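Local coordinates for protein amidohydrolase (Chromobacterium violaceum, PDB 2YB1) that hydrolyses nucleoside 3',5'-bisphosphates to the nucleoside 5'-phosphate and orthophosphate, using three manganese ions held in a PHP-family active site, at residues G15-P19 with T20-D24; Q169-L173 with E174-G178; T200-E203 with R204-D208. All blocks are in the same frame, centred on the assembly; numbering follows the deposited sequence.

Contact 1: G15-P19 with T20-D24; sequences GALTP and TEVID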
ATOM      1  N   GLY A  15      -5.757   3.255  -6.817  1.00  5.57           N
ATOM      2  CA  GLY A  15      -7.074   2.647  -6.699  1.00  5.46           C
ATOM      3  C   GLY A  15      -8.030   3.206  -7.748  1.00  6.38           C
ATOM      4  O   GLY A  15      -7.840   4.327  -8.234  1.00  6.94           O
ATOM      5  N   ALA A  16      -9.060   2.438  -8.088  1.00  4.70           N
ATOM      6  CA  ALA A  16     -10.065   2.878  -9.057  1.00  6.38           C
ATOM      7  C   ALA A  16     -11.184   3.738  -8.455  1.00  6.86           C
ATOM      8  O   ALA A  16     -11.893   4.437  -9.182  1.00  6.16           O
ATOM      9  CB  ALA A  16     -10.655   1.678  -9.789  1.00  6.10           C
ATOM     10  N   LEU A  17     -11.336   3.696  -7.133  1.00  6.03           N
ATOM     11  CA  LEU A  17     -12.421   4.415  -6.456  1.00  5.69           C
ATOM     12  C   LEU A  17     -11.903   5.642  -5.719  1.00  5.29           C
ATOM     13  O   LEU A  17     -10.798   5.630  -5.183  1.00  2.99           O
ATOM     14  CB  LEU A  17     -13.110   3.494  -5.437  1.00  7.15           C
ATOM     15  CG  LEU A  17     -14.209   2.526  -5.894  1.00 10.32           C
ATOM     16  CD1 LEU A  17     -13.851   1.847  -7.184  1.00 13.46           C
ATOM     17  CD2 LEU A  17     -14.500   1.503  -4.809  1.00  8.20           C
ATOM     18  N   THR A  18     -12.703   6.698  -5.670  1.00  4.72           N
ATOM     19  CA  THR A  18     -12.332   7.859  -4.870  1.00  5.15           C
ATOM     20  C   THR A  18     -12.305   7.474  -3.384  1.00  5.29           C
ATOM     21  O   THR A  18     -12.849   6.441  -2.982  1.00  4.65           O
ATOM     22  CB  THR A  18     -13.319   9.030  -5.065  1.00  5.68           C
ATOM     23  OG1 THR A  18     -14.601   8.660  -4.542  1.00  7.17           O
ATOM     24  CG2 THR A  18     -13.449   9.389  -6.556  1.00  5.93           C
ATOM     25  N   PRO A  19     -11.667   8.308  -2.557  1.00  7.00           N
ATOM     26  CA  PRO A  19     -11.676   8.029  -1.118  1.00  6.50           C
ATOM     27  C   PRO A  19     -13.109   7.840  -0.594  1.00  8.15           C
ATOM     28  O   PRO A  19     -13.354   6.931   0.192  1.00  7.32           O
ATOM     29  CB  PRO A  19     -11.009   9.281  -0.523  1.00  5.81           C
ATOM     30  CG  PRO A  19     -10.067   9.753  -1.649  1.00  4.59           C
ATOM     31  CD  PRO A  19     -10.879   9.514  -2.897  1.00  4.18           C
ATOM     32  N   THR A  20     -14.052   8.681  -1.024  1.00  7.02           N
ATOM     33  CA  THR A  20     -15.434   8.524  -0.569  1.00  4.97           C
ATOM     34  C   THR A  20     -16.018   7.193  -1.052  1.00  6.45           C
ATOM     35  O   THR A  20     -16.632   6.452  -0.275  1.00  5.96           O
ATOM     36  CB  THR A  20     -16.328   9.709  -0.989  1.00  6.45           C
ATOM     37  OG1 THR A  20     -15.927  10.879  -0.272  1.00  4.81           O
ATOM     38  CG2 THR A  20     -17.786   9.433  -0.652  1.00  8.46           C
ATOM     39  N   GLU A  21     -15.799   6.870  -2.323  1.00  6.23           N
ATOM     40  CA  GLU A  21     -16.371   5.656  -2.898  1.00  5.20           C
ATOM     41  C   GLU A  21     -15.836   4.384  -2.250  1.00  3.88           C
ATOM     42  O   GLU A  21     -16.591   3.439  -2.022  1.00  4.30           O
ATOM     43  CB  GLU A  21     -16.125   5.603  -4.408  1.00  8.06           C
ATOM     44  CG  GLU A  21     -16.920   6.632  -5.195  1.00  9.71           C
ATOM     45  CD  GLU A  21     -16.490   6.702  -6.653  1.00 11.15           C
ATOM     46  OE1 GLU A  21     -15.385   6.219  -6.980  1.00  8.46           O
ATOM     47  OE2 GLU A  21     -17.254   7.240  -7.468  1.00 11.89           O
ATOM     48  N   VAL A  22     -14.536   4.353  -1.966  1.00  2.13           N
ATOM     49  CA  VAL A  22     -13.921   3.133  -1.424  1.00  4.57           C
ATOM     50  C   VAL A  22     -14.351   2.911   0.031  1.00  4.20           C
ATOM     51  O   VAL A  22     -14.630   1.779   0.442  1.00  1.92           O
ATOM     52  CB  VAL A  22     -12.370   3.112  -1.613  1.00  5.05           C
ATOM     53  CG1 VAL A  22     -11.687   4.111  -0.691  1.00  3.64           C
ATOM     54  CG2 VAL A  22     -11.802   1.673  -1.422  1.00  2.12           C
ATOM     55  N   ILE A  23     -14.463   3.999   0.790  1.00  3.54           N
ATOM     56  CA  ILE A  23     -14.987   3.918   2.158  1.00  5.33           C
ATOM     57  C   ILE A  23     -16.446   3.451   2.164  1.00  5.90           C
ATOM     58  O   ILE A  23     -16.835   2.593   2.967  1.00  5.48           O
ATOM     59  CB  ILE A  23     -14.868   5.282   2.909  1.00  7.51           C
ATOM     60  CG1 ILE A  23     -13.393   5.667   3.122  1.00  6.44           C
ATOM     61  CG2 ILE A  23     -15.623   5.244   4.236  1.00  6.48           C
ATOM     62  CD1 ILE A  23     -12.604   4.668   3.966  1.00  7.09           C
ATOM     63  N   ASP A  24     -17.249   4.015   1.262  1.00  3.74           N
ATOM     64  CA  ASP A  24     -18.655   3.636   1.140  1.00  4.84           C
ATOM     65  C   ASP A  24     -18.813   2.154   0.768  1.00  3.78           C
ATOM     66  O   ASP A  24     -19.722   1.479   1.253  1.00  5.67           O
ATOM     67  CB  ASP A  24     -19.367   4.517   0.107  1.00  8.73           C
ATOM     68  CG  ASP A  24     -19.685   5.912   0.642  1.00 14.76           C
ATOM     69  OD1 ASP A  24     -19.547   6.145   1.868  1.00 16.67           O
ATOM     70  OD2 ASP A  24     -20.078   6.777  -0.169  1.00 16.73           O
TER
HETATM   71  O   HOH W   1     -14.701   5.782  -9.466  1.00 15.66           O

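Contact 2: Q169-L173 with E174-G178; sequences QWASL and EDAVG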
ATOM      1  N   GLN A 169      15.151   4.149  -7.798  1.00 10.27           N
ATOM      2  CA  GLN A 169      15.435   4.093  -6.365  1.00 13.40           C
ATOM      3  C   GLN A 169      14.401   4.876  -5.555  1.00 10.98           C
ATOM      4  O   GLN A 169      14.220   6.078  -5.743  1.00 10.71           O
ATOM      5  CB  GLN A 169      16.858   4.565  -6.046  1.00 18.94           C
ATOM      6  CG  GLN A 169      17.163   4.520  -4.550  1.00 26.82           C
ATOM      7  CD  GLN A 169      18.644   4.612  -4.222  1.00 32.67           C
ATOM      8  OE1 GLN A 169      19.133   5.660  -3.792  1.00 33.66           O
ATOM      9  NE2 GLN A 169      19.359   3.503  -4.401  1.00 34.46           N
ATOM     10  N   TRP A 170      13.705   4.168  -4.674  1.00  7.92           N
ATOM     11  CA  TRP A 170      12.700   4.761  -3.794  1.00  9.02           C
ATOM     12  C   TRP A 170      13.332   5.144  -2.453  1.00 10.09           C
ATOM     13  O   TRP A 170      14.551   5.319  -2.370  1.00 12.64           O
ATOM     14  CB  TRP A 170      11.497   3.827  -3.622  1.00  8.81           C
ATOM     15  CG  TRP A 170      10.954   3.312  -4.922  1.00  7.19           C
ATOM     16  CD1 TRP A 170      11.150   2.071  -5.458  1.00  8.02           C
ATOM     17  CD2 TRP A 170      10.139   4.030  -5.861  1.00  7.89           C
ATOM     18  NE1 TRP A 170      10.495   1.964  -6.665  1.00  8.97           N
ATOM     19  CE2 TRP A 170       9.866   3.151  -6.935  1.00  9.03           C
ATOM     20  CE3 TRP A 170       9.592   5.319  -5.887  1.00  9.33           C
ATOM     21  CZ2 TRP A 170       9.071   3.521  -8.029  1.00  8.45           C
ATOM     22  CZ3 TRP A 170       8.808   5.691  -6.985  1.00  9.38           C
ATOM     23  CH2 TRP A 170       8.558   4.791  -8.036  1.00  7.65           C
ATOM     24  N   ALA A 171      12.513   5.339  -1.423  1.00  7.02           N
ATOM     25  CA  ALA A 171      13.038   5.729  -0.113  1.00  7.51           C
ATOM     26  C   ALA A 171      13.947   4.653   0.468  1.00  7.12           C
ATOM     27  O   ALA A 171      13.871   3.489   0.085  1.00  3.94           O
ATOM     28  CB  ALA A 171      11.899   6.014   0.854  1.00  8.56           C
ATOM     29  N   SER A 172      14.832   5.045   1.374  1.00  5.95           N
ATOM     30  CA  SER A 172      15.541   4.060   2.165  1.00  6.33           C
ATOM     31  C   SER A 172      14.573   3.484   3.205  1.00  7.25           C
ATOM     32  O   SER A 172      13.560   4.115   3.559  1.00  8.17           O
ATOM     33  CB  SER A 172      16.752   4.690   2.851  1.00  7.41           C
ATOM     34  OG  SER A 172      16.345   5.484   3.954  1.00  6.68           O
ATOM     35  N   LEU A 173      14.883   2.292   3.698  1.00  5.43           N
ATOM     36  CA  LEU A 173      14.093   1.685   4.758  1.00  6.46           C
ATOM     37  C   LEU A 173      14.103   2.583   6.000  1.00  8.28           C
ATOM     38  O   LEU A 173      13.064   2.820   6.616  1.00  6.91           O
ATOM     39  CB  LEU A 173      14.644   0.293   5.097  1.00  6.80           C
ATOM     40  CG  LEU A 173      13.887  -0.537   6.132  1.00  5.78           C
ATOM     41  CD1 LEU A 173      12.478  -0.805   5.628  1.00  7.50           C
ATOM     42  CD2 LEU A 173      14.607  -1.862   6.427  1.00  3.51           C
ATOM     43  N   GLU A 174      15.284   3.086   6.360  1.00  8.67           N
ATOM     44  CA  GLU A 174      15.428   3.935   7.536  1.00  8.68           C
ATOM     45  C   GLU A 174      14.583   5.207   7.427  1.00  7.64           C
ATOM     46  O   GLU A 174      13.928   5.618   8.391  1.00  5.08           O
ATOM     47  CB  GLU A 174      16.911   4.266   7.787  1.00  9.06           C
ATOM     48  CG  GLU A 174      17.712   3.048   8.256  1.00 10.01           C
ATOM     49  CD  GLU A 174      19.220   3.226   8.139  1.00 12.31           C
ATOM     50  OE1 GLU A 174      19.681   3.763   7.102  1.00 11.94           O
ATOM     51  OE2 GLU A 174      19.937   2.812   9.082  1.00  9.99           O
ATOM     52  N   ASP A 175      14.589   5.824   6.251  1.00  8.92           N
ATOM     53  CA  ASP A 175      13.774   7.019   6.038  1.00  8.74           C
ATOM     54  C   ASP A 175      12.279   6.730   6.124  1.00  6.21           C
ATOM     55  O   ASP A 175      11.552   7.455   6.801  1.00  6.14           O
ATOM     56  CB  ASP A 175      14.108   7.690   4.711  1.00  8.17           C
ATOM     57  CG  ASP A 175      15.333   8.585   4.804  1.00  9.93           C
ATOM     58  OD1 ASP A 175      15.761   8.895   5.937  1.00 11.23           O
ATOM     59  OD2 ASP A 175      15.850   8.987   3.748  1.00  7.06           O
ATOM     60  N   ALA A 176      11.816   5.677   5.449  1.00  5.09           N
ATOM     61  CA  ALA A 176      10.382   5.379   5.437  1.00  6.38           C
ATOM     62  C   ALA A 176       9.832   5.128   6.842  1.00  7.60           C
ATOM     63  O   ALA A 176       8.822   5.723   7.234  1.00  6.68           O
ATOM     64  CB  ALA A 176      10.068   4.207   4.521  1.00  4.87           C
ATOM     65  N   VAL A 177      10.499   4.252   7.593  1.00  4.17           N
ATOM     66  CA  VAL A 177      10.088   3.944   8.964  1.00  4.12           C
ATOM     67  C   VAL A 177      10.160   5.174   9.880  1.00  5.35           C
ATOM     68  O   VAL A 177       9.227   5.439  10.633  1.00  5.14           O
ATOM     69  CB  VAL A 177      10.923   2.790   9.574  1.00  5.89           C
ATOM     70  CG1 VAL A 177      10.568   2.597  11.036  1.00  5.93           C
ATOM     71  CG2 VAL A 177      10.697   1.501   8.783  1.00  6.13           C
ATOM     72  N   GLY A 178      11.259   5.923   9.801  1.00  6.37           N
ATOM     73  CA  GLY A 178      11.435   7.111  10.622  1.00  7.81           C
ATOM     74  C   GLY A 178      10.437   8.223  10.342  1.00  8.22           C
ATOM     75  O   GLY A 178      10.012   8.935  11.260  1.00  6.57           O
TER
HETATM   76  O   HOH W   2      14.997   8.035   1.430  1.00 10.88           O

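Contact 3: T200-E203 with R204-D208; sequences TLIE and RLILD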
ATOM      1  N   THR A 200      15.702 -16.485   5.280  1.00  8.11           N
ATOM      2  CA  THR A 200      16.876 -15.729   5.705  1.00  9.66           C
ATOM      3  C   THR A 200      16.782 -14.235   5.346  1.00  9.89           C
ATOM      4  O   THR A 200      17.051 -13.371   6.185  1.00  7.12           O
ATOM      5  CB  THR A 200      18.169 -16.358   5.168  1.00 10.02           C
ATOM      6  OG1 THR A 200      18.334 -17.647   5.768  1.00  9.72           O
ATOM      7  CG2 THR A 200      19.382 -15.487   5.491  1.00 11.91           C
ATOM      8  N   LEU A 201      16.405 -13.941   4.104  1.00  9.64           N
ATOM      9  CA  LEU A 201      16.217 -12.554   3.687  1.00 11.39           C
ATOM     10  C   LEU A 201      15.072 -11.877   4.432  1.00  9.79           C
ATOM     11  O   LEU A 201      15.169 -10.705   4.795  1.00  7.88           O
ATOM     12  CB  LEU A 201      15.988 -12.462   2.180  1.00 10.84           C
ATOM     13  CG  LEU A 201      17.276 -12.253   1.384  1.00 15.94           C
ATOM     14  CD1 LEU A 201      16.954 -12.023  -0.081  1.00 14.97           C
ATOM     15  CD2 LEU A 201      18.068 -11.075   1.958  1.00 17.83           C
ATOM     16  N   ILE A 202      13.986 -12.613   4.652  1.00  9.39           N
ATOM     17  CA  ILE A 202      12.863 -12.083   5.425  1.00  9.61           C
ATOM     18  C   ILE A 202      13.324 -11.692   6.823  1.00  7.27           C
ATOM     19  O   ILE A 202      12.987 -10.618   7.327  1.00  7.29           O
ATOM     20  CB  ILE A 202      11.691 -13.100   5.539  1.00 12.82           C
ATOM     21  CG1 ILE A 202      10.964 -13.257   4.197  1.00 13.29           C
ATOM     22  CG2 ILE A 202      10.703 -12.648   6.612  1.00 11.98           C
ATOM     23  CD1 ILE A 202      10.226 -12.011   3.752  1.00 14.63           C
ATOM     24  N   GLU A 203      14.098 -12.572   7.451  1.00  9.38           N
ATOM     25  CA  GLU A 203      14.638 -12.288   8.777  1.00 10.62           C
ATOM     26  C   GLU A 203      15.527 -11.052   8.762  1.00  6.81           C
ATOM     27  O   GLU A 203      15.456 -10.222   9.656  1.00  6.42           O
ATOM     28  CB  GLU A 203      15.414 -13.494   9.314  1.00 16.37           C
ATOM     29  CG  GLU A 203      16.276 -13.169  10.515  1.00 26.74           C
ATOM     30  CD  GLU A 203      15.894 -13.974  11.741  1.00 35.59           C
ATOM     31  OE1 GLU A 203      14.734 -14.437  11.810  1.00 36.99           O
ATOM     32  OE2 GLU A 203      16.755 -14.148  12.631  1.00 38.76           O
ATOM     33  N   ARG A 204      16.379 -10.949   7.747  1.00  7.29           N
ATOM     34  CA  ARG A 204      17.278  -9.808   7.584  1.00  9.94           C
ATOM     35  C   ARG A 204      16.480  -8.509   7.417  1.00  9.25           C
ATOM     36  O   ARG A 204      16.792  -7.481   8.032  1.00  8.59           O
ATOM     37  CB  ARG A 204      18.176 -10.028   6.358  1.00 14.43           C
ATOM     38  CG  ARG A 204      19.293  -9.017   6.207  1.00 23.42           C
ATOM     39  CD  ARG A 204      20.229  -9.103   7.400  1.00 32.86           C
ATOM     40  NE  ARG A 204      20.748  -7.796   7.793  1.00 40.54           N
ATOM     41  CZ  ARG A 204      20.973  -7.423   9.052  1.00 44.57           C
ATOM     42  NH1 ARG A 204      20.724  -8.258  10.059  1.00 43.77           N
ATOM     43  NH2 ARG A 204      21.452  -6.210   9.302  1.00 46.45           N
ATOM     44  N   LEU A 205      15.451  -8.562   6.572  1.00  6.73           N
ATOM     45  CA  LEU A 205      14.570  -7.413   6.369  1.00  6.84           C
ATOM     46  C   LEU A 205      13.904  -6.982   7.679  1.00  6.04           C
ATOM     47  O   LEU A 205      13.886  -5.792   8.007  1.00  4.40           O
ATOM     48  CB  LEU A 205      13.505  -7.725   5.311  1.00  5.13           C
ATOM     49  CG  LEU A 205      12.431  -6.650   5.114  1.00  6.33           C
ATOM     50  CD1 LEU A 205      13.052  -5.287   4.710  1.00  6.02           C
ATOM     51  CD2 LEU A 205      11.390  -7.104   4.085  1.00  7.92           C
ATOM     52  N   ILE A 206      13.355  -7.949   8.418  1.00  6.64           N
ATOM     53  CA  ILE A 206      12.747  -7.678   9.726  1.00  7.24           C
ATOM     54  C   ILE A 206      13.724  -7.033  10.721  1.00  8.56           C
ATOM     55  O   ILE A 206      13.392  -6.035  11.367  1.00  7.27           O
ATOM     56  CB  ILE A 206      12.129  -8.949  10.351  1.00  6.72           C
ATOM     57  CG1 ILE A 206      10.891  -9.392   9.541  1.00  5.08           C
ATOM     58  CG2 ILE A 206      11.778  -8.709  11.824  1.00  5.79           C
ATOM     59  CD1 ILE A 206      10.298 -10.700  10.000  1.00  4.93           C
ATOM     60  N   LEU A 207      14.921  -7.601  10.844  1.00  7.55           N
ATOM     61  CA  LEU A 207      15.936  -7.037  11.736  1.00  6.46           C
ATOM     62  C   LEU A 207      16.292  -5.591  11.369  1.00  5.67           C
ATOM     63  O   LEU A 207      16.355  -4.726  12.240  1.00  6.70           O
ATOM     64  CB  LEU A 207      17.190  -7.914  11.747  1.00  7.87           C
ATOM     65  CG  LEU A 207      16.958  -9.290  12.375  1.00 10.37           C
ATOM     66  CD1 LEU A 207      18.259 -10.074  12.476  1.00 12.46           C
ATOM     67  CD2 LEU A 207      16.308  -9.131  13.760  1.00 11.31           C
ATOM     68  N   ASP A 208      16.516  -5.334  10.082  1.00  3.86           N
ATOM     69  CA  ASP A 208      16.771  -3.975   9.599  1.00  6.53           C
ATOM     70  C   ASP A 208      15.576  -3.047   9.890  1.00  6.12           C
ATOM     71  O   ASP A 208      15.731  -1.893  10.306  1.00  2.88           O
ATOM     72  CB  ASP A 208      17.021  -4.001   8.084  1.00  7.91           C
ATOM     73  CG  ASP A 208      18.407  -4.516   7.718  1.00 10.97           C
ATOM     74  OD1 ASP A 208      19.134  -4.991   8.618  1.00 11.76           O
ATOM     75  OD2 ASP A 208      18.769  -4.432   6.524  1.00 10.20           O
TER

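Contact 1: G15-P19 with T20-D24
T18 and E21 exchange two hydrogen bonds at the start of helix 19-27 and so form a capping box. T18 is the N-cap: its OG1, turned in between its own backbone N and carbonyl carbon (chi1 66°), accepts from E21 N at 3.1 Å. In return T18 N donates to E21 OE1 over 3.0 Å, reaching the oxygen from above the carboxylate plane, 37° out of it. The E21 side chain crosses that of T18 at a slant, with E21 CG 3.1 Å from T18 OG1. P19 opens the first turn, and V22 N bonds to T18 O at 2.9 Å.

The tight side is apolar. L17 rests its CB on V22 CB at 3.9 Å, while its CD2 reaches V22 CA; beyond them V22 meets F249 and L17 meets P252. I23 packs on A48 and A51 of helix 45-54, whose E47 hydrogen-bonds the T20 hydroxyl.

The E21 side faces solvent. A water donates both to E21 OE1, at 2.6 Å, and to A16 O, bridging the carboxylate to the loop.

E21 OE1 therefore takes a backbone N-H and a water together. Its negative charge at the N-terminal end of the helix would probably be favoured by the helix dipole, and the box probably helps define where the loop, whose A16 bonds by its backbone to the manganese ligand H250, enters the helix.

Contact 2: Q169-L173 with E174-G178
A chi1 of 75° sets S172 OG between its own backbone N and carbonyl carbon, and a chi1 of -82° swings D175 CG back beside the D175 backbone N; together these turns put hydroxyl and carboxylate next to each other at the start of helix 173-182. S172 is the N-cap. Its OG accepts from D175 N at 2.9 Å, with an N-H...O angle of 159°, and D175 CB lies 3.2 Å from the same oxygen.

A water links the D175 carboxylate to the N-cap amide. D175 OD2 receives a hydrogen bond of 2.6 Å from this water, which in turn accepts from S172 N at 3.0 Å, so the aspartate reaches the amide through one intermediary. Behind the cap the helical backbone pattern begins, with S172 O accepting from A176 N and L173 O from V177 N.

The apolar side chains lie on the buried side. A171 CB, just ahead of the cap, comes to 4.5 Å from A176 CB, a light touch across the first turn. A176 itself packs on V65 and V67 of strand 59-69, and A171 is tied to that strand by backbone hydrogen bonds to S66 and S68. L173 and V177, one turn apart, meet through CD1 and CG2 at 4.3 Å; L173 also touches W69 of strand 59-69, and V177 packs on F209 of helix 199-211.

With its carboxylate beside the first turn, D175 would probably interact favourably with the helix dipole. Direct and water-relayed bonds together satisfy the amides of D175 and S172, and the cap so formed probably helps seat the start of helix 173-182 against strand 59-69.

Contact 3: T200-E203 with R204-D208
Four successive i to i+4 backbone bonds join T200-E203 to R204-D208 within helix 199-211, from R204 N to T200 O through to L207 N to E203 O, the shortest being L205 N to L201 O at 2.8 Å. This helix is the crossover of a beta-alpha-beta unit, connecting the parallel strands 186-189 and 216-221.

On the buried face I202 and I206 follow one another along the helix. The gamma methyl of I202 touches the end of I206, CG2 to CD1 at 3.9 Å, the two chains crossing at a slant. I206 CG1 stands beside its own backbone N (chi1 -69°), which directs it back along the helix to within 3.3 Å of I202 O. Helix 226-239 covers this row, with F232 and H235 on I202 and H239 on I206, and it also grips E203 OE1 through a salt bridge from R238 and a hydrogen bond from H239.

E203 and L207 form a second, looser pair. With a chi1 of 166° E203 CG lies opposite its backbone N and on the side of L207, whose CD1 it meets at 4.2 Å, and L207 CG sits 3.2 Å from E203 O.

R204, bent at chi2 and chi3, runs on toward the C-terminal end of the helix, where its NH2 forms a salt bridge with D208 OD1 at 2.7 Å, one turn further on.

Both acids of this helix are therefore held through their carboxylates. E203 links it to the neighbouring helix, whereas D208 shares its two oxygens between R204 and the indole NE1 of W69, a division that probably limits rotation of the carboxylate.

How the contacts relate
Each contact is a local one within the PHP domain, and along the chain the three follow in series, none nested or crossing. Contact 1, after strand 4-5, closes the loop entering helix 19-27 and lies across the chain's centre from the other two, its centre about 27 Å from that of contact 2. Contact 2 ends the loop leading into helix 173-182, and contact 3 follows in helix 199-211, which connects strands 186-189 and 216-221 in a beta-alpha-beta unit. Contacts 2 and 3 touch: L173 CD2 packs on D208 CB at 3.6 Å and on L205 CD1 at 4.1 Å, joining two neighbouring helices.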